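Local coordinates for prophenoloxidase b (Marsupenaeus japonicus, PDB 3WKY), which is the hemolymph precursor of a phenoloxidase, a type 3 copper enzyme that probably hydroxylates monophenols and oxidises o-diphenols, at residues A[552-557]-A[577-582]; A[487-492]-A[592-597]; A[236-239]-A[243-246]. All coordinates share one frame; numbering follows the deposited sequence. Where two conformers were deposited one is given.

Three contacts sample two domains of a type 3 copper protein and the junction between them. Interaction 3 comes first along the chain, closing the turn after helix 218-239 in the copper-containing domain. In the Ig-like domain, interaction 2 packs strand 485-493 of one sheet on strand 588-598 of the other, and both segments of interaction 1 fall between those two strands in sequence, in the long loop after strand 541-548. Centres lie about 19 Å apart for interactions 1 and 2 and for 1 and 3, but about 28 Å for 2 and 3. Interactions 1 and 3 touch: Arg582 N probably donates to Glu236 OE1, one point at which the loop meets the copper domain.

Interaction 1: residues A[552-557]-A[577-582]; sequences SSILST and NLQVPR
An ST turn and a type I beta turn, both beginning at Ser552, offer Ser552 and Leu555 as the surface on which Gln579 rests. The amide end of the glutamine does most of the touching. Its NE2 comes to 3.4 Å from Ser552 CB, and Leu555 CD1 is 3.8 Å from the same Gln579 NE2. That leucine methyl also sits 3.9 Å from Gln579 OE1, which places it against both polar atoms of the amide, with the two side chains crossing at about a right angle. Further back along the glutamine, Ile554 CD1 reaches Gln579 CG at 4.4 Å. The reach depends on chain shape: Gln579 sets CG opposite the backbone N (chi1 -179°) and continues extended, carrying the amide out to the turn.

Both partners lie in the long connection between strands 541-548 and 588-598 of the Ig-like domain, a connection without strands of its own. In the ST turn, Ser552 OG accepts from Ile554 N at 3.1 Å with a nearly straight N-H...O angle of 169°, while Leu555 N donates to Ser552 O at 3.1 Å to close the beta turn. The hydroxyl has a second bond, to the backbone oxygen of Val530, so it is engaged as donor and acceptor together and its rotation is probably fixed.

The contact with Gln579 is one of van der Waals touching, its amide having its strongest polar partner in Ser549. From helix 218-239, Arg232 touches Ile554 and hydrogen-bonds through NH1 to Gln579 O, which brings the copper-containing domain against this buried loop.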
loop_
_atom_site.group_PDB
_atom_site.type_symbol
_atom_site.label_atom_id
_atom_site.label_comp_id
_atom_site.label_asym_id
_atom_site.label_seq_id
_atom_site.Cartn_x
_atom_site.Cartn_y
_atom_site.Cartn_z
ATOM N N SER A 552 -14.758 -37.699 -35.317
ATOM C CA SER A 552 -13.569 -36.924 -34.932
ATOM C C SER A 552 -12.643 -37.646 -33.961
ATOM O O SER A 552 -13.095 -38.317 -33.033
ATOM C CB SER A 552 -13.963 -35.591 -34.302
ATOM O OG SER A 552 -12.801 -34.981 -33.765
ATOM N N SER A 553 -11.341 -37.468 -34.160
ATOM C CA SER A 553 -10.340 -38.047 -33.278
ATOM C C SER A 553 -10.486 -37.596 -31.823
ATOM O O SER A 553 -10.010 -38.277 -30.910
ATOM C CB SER A 553 -8.954 -37.659 -33.775
ATOM O OG SER A 553 -8.866 -36.254 -33.931
ATOM N N ILE A 554 -11.132 -36.456 -31.591
ATOM C CA ILE A 554 -11.220 -35.950 -30.198
ATOM C C ILE A 554 -12.361 -36.603 -29.411
ATOM O O ILE A 554 -12.437 -36.479 -28.186
ATOM C CB ILE A 554 -11.338 -34.412 -30.123
ATOM C CG1 ILE A 554 -12.732 -33.957 -30.564
ATOM C CG2 ILE A 554 -10.196 -33.735 -30.931
ATOM C CD1 ILE A 554 -12.941 -32.439 -30.515
ATOM N N LEU A 555 -13.237 -37.310 -30.116
ATOM C CA LEU A 555 -14.340 -38.035 -29.484
ATOM C C LEU A 555 -13.942 -39.493 -29.257
ATOM O O LEU A 555 -13.023 -39.995 -29.902
ATOM C CB LEU A 555 -15.583 -37.971 -30.377
ATOM C CG LEU A 555 -16.053 -36.565 -30.759
ATOM C CD1 LEU A 555 -17.212 -36.610 -31.752
ATOM C CD2 LEU A 555 -16.456 -35.780 -29.490
ATOM N N SER A 556 -14.617 -40.175 -28.337
ATOM C CA SER A 556 -14.392 -41.609 -28.169
ATOM C C SER A 556 -15.277 -42.338 -29.189
ATOM O O SER A 556 -15.416 -41.892 -30.322
ATOM C CB SER A 556 -14.750 -42.053 -26.751
ATOM O OG SER A 556 -16.113 -41.797 -26.480
ATOM N N THR A 557 -15.898 -43.436 -28.777
ATOM C CA THR A 557 -16.824 -44.152 -29.655
ATOM C C THR A 557 -18.243 -44.170 -29.090
ATOM O O THR A 557 -19.217 -43.996 -29.826
ATOM C CB THR A 557 -16.360 -45.589 -29.906
ATOM O OG1 THR A 557 -16.084 -46.223 -28.653
ATOM C CG2 THR A 557 -15.098 -45.595 -30.760
ATOM N N ASN A 577 -21.241 -32.422 -27.531
ATOM C CA ASN A 577 -22.068 -31.218 -27.539
ATOM C C ASN A 577 -21.255 -29.921 -27.480
ATOM O O ASN A 577 -21.768 -28.844 -27.824
ATOM C CB ASN A 577 -23.132 -31.257 -26.437
ATOM C CG ASN A 577 -22.545 -31.071 -25.042
ATOM O OD1 ASN A 577 -21.884 -31.962 -24.520
ATOM N ND2 ASN A 577 -22.796 -29.913 -24.436
ATOM N N LEU A 578 -19.989 -30.028 -27.068
ATOM C CA LEU A 578 -19.085 -28.861 -27.053
ATOM C C LEU A 578 -18.025 -28.950 -28.139
ATOM O O LEU A 578 -16.983 -28.297 -28.072
ATOM C CB LEU A 578 -18.416 -28.686 -25.675
ATOM C CG LEU A 578 -19.356 -28.559 -24.475
ATOM C CD1 LEU A 578 -18.536 -28.370 -23.182
ATOM C CD2 LEU A 578 -20.357 -27.405 -24.644
ATOM N N GLN A 579 -18.290 -29.757 -29.163
ATOM C CA GLN A 579 -17.321 -29.947 -30.229
ATOM C C GLN A 579 -17.116 -28.682 -31.068
ATOM O O GLN A 579 -16.048 -28.477 -31.645
ATOM C CB GLN A 579 -17.791 -31.097 -31.120
ATOM C CG GLN A 579 -16.890 -31.440 -32.267
ATOM C CD GLN A 579 -17.376 -32.711 -32.936
ATOM O OE1 GLN A 579 -18.545 -33.085 -32.774
ATOM N NE2 GLN A 579 -16.488 -33.395 -33.662
ATOM N N VAL A 580 -18.145 -27.842 -31.139
ATOM C CA VAL A 580 -18.092 -26.620 -31.932
ATOM C C VAL A 580 -18.131 -25.438 -30.965
ATOM O O VAL A 580 -19.010 -25.380 -30.104
ATOM C CB VAL A 580 -19.298 -26.564 -32.905
ATOM C CG1 VAL A 580 -19.355 -25.222 -33.669
ATOM C CG2 VAL A 580 -19.231 -27.753 -33.894
ATOM N N PRO A 581 -17.175 -24.501 -31.087
ATOM C CA PRO A 581 -17.259 -23.281 -30.257
ATOM C C PRO A 581 -18.596 -22.567 -30.486
ATOM O O PRO A 581 -19.157 -22.667 -31.574
ATOM C CB PRO A 581 -16.099 -22.425 -30.779
ATOM C CG PRO A 581 -15.089 -23.432 -31.276
ATOM C CD PRO A 581 -15.940 -24.543 -31.894
ATOM N N ARG A 582 -19.098 -21.865 -29.473
ATOM C CA ARG A 582 -20.417 -21.223 -29.539
ATOM C C ARG A 582 -20.609 -20.348 -30.773
ATOM O O ARG A 582 -21.640 -20.434 -31.454
ATOM C CB ARG A 582 -20.655 -20.374 -28.283
ATOM C CG ARG A 582 -22.004 -19.649 -28.226
ATOM C CD ARG A 582 -21.950 -18.565 -27.139
ATOM N NE ARG A 582 -23.202 -17.838 -26.913
ATOM C CZ ARG A 582 -23.580 -16.739 -27.570
ATOM N NH1 ARG A 582 -22.827 -16.232 -28.540
ATOM N NH2 ARG A 582 -24.731 -16.146 -27.265
#

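Interaction 2: residues A[487-492]-A[592-597]; sequences YTITVN and FFVMAT
The ring of Phe592 turns its edge toward the face of Tyr487 in a T-shaped pair, the ring centroids 5.8 Å apart and the planes at 69°. The leading atom is Phe592 CZ, which approaches Tyr487 obliquely, 4.1 Å from Tyr487 CD2, and so meets the root side of the tyrosine ring rather than its hydroxyl end. Ile505, on strand 501-509, touches both rings. This is the core of an Ig-like beta sandwich: strand 485-493 is the middle strand of a three-stranded antiparallel sheet, strand 588-598 belongs to the larger mixed sheet, and their side chains meet in the layer between.

The two strands run in broadly the same direction across that layer, with alternate residues facing inward. Between Tyr487 CA and Phe592 CA the separation is 10.7 Å, which suits two large rings; between Ile489 CA and Val594 CA it narrows to 8.4 Å and aliphatic branches suffice. Tyr487 carries CG between its backbone N and carbonyl carbon (chi1 65°), a torsion that lays the ring across the layer, so that its face is turned to Phe592. Its buried OH is hydrogen-bonded to Asp531 OD2.

Ile489 and Val594 reach toward each other tip to tip. The isoleucine's long branch ends in the fork of the valine: Ile489 CD1 lies 4.0 Å from both Val594 CG1 and Val594 CG2, while Ile489 CG2 adds a further touch at 4.1 Å from Val594 CG1.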
loop_
_atom_site.group_PDB
_atom_site.type_symbol
_atom_site.label_atom_id
_atom_site.label_comp_id
_atom_site.label_asym_id
_atom_site.label_seq_id
_atom_site.Cartn_x
_atom_site.Cartn_y
_atom_site.Cartn_z
ATOM N N TYR A 487 -16.856 -32.671 -43.508
ATOM C CA TYR A 487 -15.938 -31.877 -44.314
ATOM C C TYR A 487 -15.303 -32.779 -45.367
ATOM O O TYR A 487 -15.189 -33.989 -45.164
ATOM C CB TYR A 487 -14.865 -31.173 -43.462
ATOM C CG TYR A 487 -13.906 -32.099 -42.750
ATOM C CD1 TYR A 487 -12.837 -32.676 -43.421
ATOM C CD2 TYR A 487 -14.046 -32.367 -41.391
ATOM C CE1 TYR A 487 -11.966 -33.523 -42.778
ATOM C CE2 TYR A 487 -13.164 -33.205 -40.736
ATOM C CZ TYR A 487 -12.131 -33.775 -41.426
ATOM O OH TYR A 487 -11.254 -34.617 -40.781
ATOM N N THR A 488 -14.887 -32.189 -46.480
ATOM C CA THR A 488 -14.205 -32.956 -47.516
ATOM C C THR A 488 -12.899 -32.277 -47.900
ATOM O O THR A 488 -12.866 -31.069 -48.168
ATOM C CB THR A 488 -15.094 -33.147 -48.755
ATOM O OG1 THR A 488 -16.264 -33.882 -48.379
ATOM C CG2 THR A 488 -14.341 -33.926 -49.847
ATOM N N ILE A 489 -11.825 -33.061 -47.899
ATOM C CA ILE A 489 -10.527 -32.573 -48.305
ATOM C C ILE A 489 -10.224 -33.162 -49.679
ATOM O O ILE A 489 -10.296 -34.377 -49.863
ATOM C CB ILE A 489 -9.423 -33.027 -47.337
ATOM C CG1 ILE A 489 -9.797 -32.695 -45.880
ATOM C CG2 ILE A 489 -8.085 -32.391 -47.717
ATOM C CD1 ILE A 489 -10.142 -31.228 -45.647
ATOM N N THR A 490 -9.901 -32.300 -50.634
ATOM C CA THR A 490 -9.472 -32.758 -51.955
ATOM C C THR A 490 -7.950 -32.737 -51.981
ATOM O O THR A 490 -7.337 -31.695 -51.714
ATOM C CB THR A 490 -10.017 -31.840 -53.055
ATOM O OG1 THR A 490 -11.452 -31.787 -52.968
ATOM C CG2 THR A 490 -9.622 -32.362 -54.446
ATOM N N VAL A 491 -7.334 -33.879 -52.283
ATOM C CA VAL A 491 -5.878 -33.950 -52.339
ATOM C C VAL A 491 -5.395 -34.503 -53.681
ATOM O O VAL A 491 -6.172 -35.082 -54.440
ATOM C CB VAL A 491 -5.294 -34.806 -51.211
ATOM C CG1 VAL A 491 -5.796 -34.319 -49.848
ATOM C CG2 VAL A 491 -5.647 -36.270 -51.404
ATOM N N ASN A 492 -4.111 -34.314 -53.964
ATOM C CA ASN A 492 -3.495 -34.947 -55.123
ATOM C C ASN A 492 -2.247 -35.712 -54.738
ATOM O O ASN A 492 -1.385 -35.197 -54.019
ATOM C CB ASN A 492 -3.144 -33.928 -56.209
ATOM C CG ASN A 492 -2.678 -34.599 -57.499
ATOM O OD1 ASN A 492 -3.412 -35.400 -58.079
ATOM N ND2 ASN A 492 -1.459 -34.285 -57.945
ATOM N N PHE A 592 -9.441 -22.783 -40.389
ATOM C CA PHE A 592 -9.612 -24.235 -40.424
ATOM C C PHE A 592 -8.372 -24.732 -41.169
ATOM O O PHE A 592 -8.335 -24.775 -42.403
ATOM C CB PHE A 592 -10.914 -24.546 -41.175
ATOM C CG PHE A 592 -11.390 -25.981 -41.092
ATOM C CD1 PHE A 592 -10.992 -26.918 -42.050
ATOM C CD2 PHE A 592 -12.329 -26.366 -40.138
ATOM C CE1 PHE A 592 -11.466 -28.234 -42.008
ATOM C CE2 PHE A 592 -12.810 -27.674 -40.092
ATOM C CZ PHE A 592 -12.377 -28.608 -41.036
ATOM N N PHE A 593 -7.331 -25.058 -40.410
ATOM C CA PHE A 593 -6.029 -25.428 -40.966
ATOM C C PHE A 593 -6.017 -26.915 -41.297
ATOM O O PHE A 593 -6.435 -27.738 -40.475
ATOM C CB PHE A 593 -4.932 -25.115 -39.931
ATOM C CG PHE A 593 -3.556 -25.703 -40.251
ATOM C CD1 PHE A 593 -3.237 -27.023 -39.909
ATOM C CD2 PHE A 593 -2.571 -24.914 -40.815
ATOM C CE1 PHE A 593 -1.978 -27.550 -40.171
ATOM C CE2 PHE A 593 -1.302 -25.429 -41.084
ATOM C CZ PHE A 593 -1.003 -26.750 -40.754
ATOM N N VAL A 594 -5.527 -27.264 -42.488
ATOM C CA VAL A 594 -5.469 -28.662 -42.921
ATOM C C VAL A 594 -4.062 -29.005 -43.401
ATOM O O VAL A 594 -3.519 -28.321 -44.272
ATOM C CB VAL A 594 -6.456 -28.929 -44.092
ATOM C CG1 VAL A 594 -6.388 -30.402 -44.536
ATOM C CG2 VAL A 594 -7.872 -28.532 -43.705
ATOM N N MET A 595 -3.474 -30.063 -42.846
ATOM C CA MET A 595 -2.183 -30.537 -43.331
ATOM C C MET A 595 -2.199 -32.030 -43.659
ATOM O O MET A 595 -2.699 -32.848 -42.881
ATOM C CB MET A 595 -1.081 -30.249 -42.315
ATOM C CG MET A 595 0.306 -30.677 -42.765
ATOM S SD MET A 595 1.524 -30.339 -41.468
ATOM C CE MET A 595 3.075 -30.709 -42.296
ATOM N N ALA A 596 -1.667 -32.381 -44.826
ATOM C CA ALA A 596 -1.493 -33.788 -45.189
ATOM C C ALA A 596 -0.040 -34.161 -44.925
ATOM O O ALA A 596 0.881 -33.596 -45.523
ATOM C CB ALA A 596 -1.852 -34.020 -46.664
ATOM N N THR A 597 0.171 -35.111 -44.024
ATOM C CA THR A 597 1.537 -35.480 -43.689
ATOM C C THR A 597 1.822 -36.926 -44.074
ATOM O O THR A 597 0.938 -37.780 -44.069
ATOM C CB THR A 597 1.825 -35.246 -42.194
ATOM O OG1 THR A 597 3.218 -35.433 -41.927
ATOM C CG2 THR A 597 1.036 -36.205 -41.379
#

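Interaction 3: residues A[236-239]-A[243-246]; sequences ERLS and KPVK
Lys243 O is held by two N-H groups of one guanidinium. The stronger bond runs from Arg237 NE to Lys243 O, 2.7 Å long with an N-H...O angle of 161°; a second, weak one comes from Arg237 NH2 to Lys243 O at 3.2 Å. The oxygen thus meets the edge of the guanidinium formed by NE and NH2, close to the plane of the group. At the carbonyl, NE makes a C=O...N angle of 152° and is only modestly tilted from the carbonyl plane.

A bend at chi3 (69°) turns the arginine chain and swings its planar end onto the backbone that doubles back from helix 218-239. The aliphatic part is used as well: Arg237 CD lies 3.8 Å from Val245 N and 4.3 Å from Val245 CB. That backbone N is itself bonded to Asn234 OD1, so two helix side chains grip the returning segment through its main chain. One residue further along the helix, Leu238 CD2 packs against the proline ring, 4.1 Å from Pro244 CG, and both residues touch Glu513 and Tyr526.

In this way the chain leaving helix 218-239 in the copper-containing domain of the hemocyanin family is tied back against the helix. Helix 218-239 also carries His226 of the Cu2-O2 pocket, and Val245 packs on helix 391-409, which carries His397; the side chain of Val245 is about 13 Å from the cluster.

Arg237 NH1 forms a salt bridge with Glu183 OE1. The carboxylate probably offsets the charge of the buried Arg237, and that positive charge should in turn strengthen the NE bond to Lys243 O.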
loop_
_atom_site.group_PDB
_atom_site.type_symbol
_atom_site.label_atom_id
_atom_site.label_comp_id
_atom_site.label_asym_id
_atom_site.label_seq_id
_atom_site.Cartn_x
_atom_site.Cartn_y
_atom_site.Cartn_z
ATOM N N GLU A 236 -14.799 -19.763 -26.549
ATOM C CA GLU A 236 -16.104 -19.529 -25.981
ATOM C C GLU A 236 -16.166 -18.094 -25.413
ATOM O O GLU A 236 -17.177 -17.389 -25.582
ATOM C CB GLU A 236 -16.373 -20.588 -24.900
ATOM C CG GLU A 236 -17.813 -20.959 -24.701
ATOM C CD GLU A 236 -18.425 -21.782 -25.837
ATOM O OE1 GLU A 236 -17.731 -22.185 -26.816
ATOM O OE2 GLU A 236 -19.642 -22.016 -25.738
ATOM N N ARG A 237 -15.089 -17.651 -24.759
ATOM C CA ARG A 237 -15.058 -16.287 -24.209
ATOM C C ARG A 237 -15.182 -15.238 -25.328
ATOM O O ARG A 237 -15.974 -14.298 -25.231
ATOM C CB ARG A 237 -13.791 -16.054 -23.378
ATOM C CG ARG A 237 -13.708 -16.960 -22.125
ATOM C CD ARG A 237 -12.406 -16.740 -21.339
ATOM N NE ARG A 237 -12.385 -15.424 -20.694
ATOM C CZ ARG A 237 -12.926 -15.158 -19.504
ATOM N NH1 ARG A 237 -13.554 -16.105 -18.813
ATOM N NH2 ARG A 237 -12.864 -13.927 -19.008
ATOM N N LEU A 238 -14.401 -15.405 -26.387
ATOM C CA LEU A 238 -14.496 -14.490 -27.532
ATOM C C LEU A 238 -15.915 -14.480 -28.114
ATOM O O LEU A 238 -16.428 -13.419 -28.498
ATOM C CB LEU A 238 -13.453 -14.829 -28.612
ATOM C CG LEU A 238 -11.992 -14.562 -28.213
ATOM C CD1 LEU A 238 -11.013 -15.182 -29.213
ATOM C CD2 LEU A 238 -11.718 -13.062 -28.078
ATOM N N SER A 239 -16.556 -15.650 -28.161
ATOM C CA SER A 239 -17.938 -15.749 -28.650
ATOM C C SER A 239 -18.904 -14.934 -27.811
ATOM O O SER A 239 -19.983 -14.569 -28.270
ATOM C CB SER A 239 -18.421 -17.207 -28.666
ATOM O OG SER A 239 -17.643 -18.012 -29.534
ATOM N N LYS A 243 -12.998 -10.953 -22.643
ATOM C CA LYS A 243 -11.574 -10.983 -22.963
ATOM C C LYS A 243 -11.047 -12.385 -22.661
ATOM O O LYS A 243 -11.551 -13.046 -21.757
ATOM C CB LYS A 243 -10.819 -9.954 -22.109
ATOM C CG LYS A 243 -11.202 -8.507 -22.432
ATOM C CD LYS A 243 -10.707 -7.532 -21.372
ATOM C CE LYS A 243 -9.294 -7.050 -21.660
ATOM N NZ LYS A 243 -8.271 -8.133 -21.553
ATOM N N PRO A 244 -10.043 -12.843 -23.425
ATOM C CA PRO A 244 -9.397 -14.146 -23.203
ATOM C C PRO A 244 -8.894 -14.260 -21.774
ATOM O O PRO A 244 -8.574 -13.234 -21.165
ATOM C CB PRO A 244 -8.201 -14.099 -24.146
ATOM C CG PRO A 244 -8.672 -13.219 -25.289
ATOM C CD PRO A 244 -9.527 -12.167 -24.636
ATOM N N VAL A 245 -8.817 -15.476 -21.248
ATOM C CA VAL A 245 -8.423 -15.654 -19.846
ATOM C C VAL A 245 -6.978 -15.205 -19.580
ATOM O O VAL A 245 -6.085 -15.370 -20.417
ATOM C CB VAL A 245 -8.631 -17.118 -19.401
ATOM C CG1 VAL A 245 -7.682 -18.060 -20.151
ATOM C CG2 VAL A 245 -8.453 -17.250 -17.902
ATOM N N LYS A 246 -6.769 -14.608 -18.409
ATOM C CA LYS A 246 -5.450 -14.154 -18.001
ATOM C C LYS A 246 -4.844 -15.126 -16.999
ATOM O O LYS A 246 -5.509 -15.539 -16.046
ATOM C CB LYS A 246 -5.553 -12.757 -17.384
ATOM C CG LYS A 246 -6.007 -11.702 -18.379
ATOM C CD LYS A 246 -6.526 -10.455 -17.682
ATOM C CE LYS A 246 -7.179 -9.504 -18.682
ATOM N NZ LYS A 246 -7.791 -8.323 -18.019
#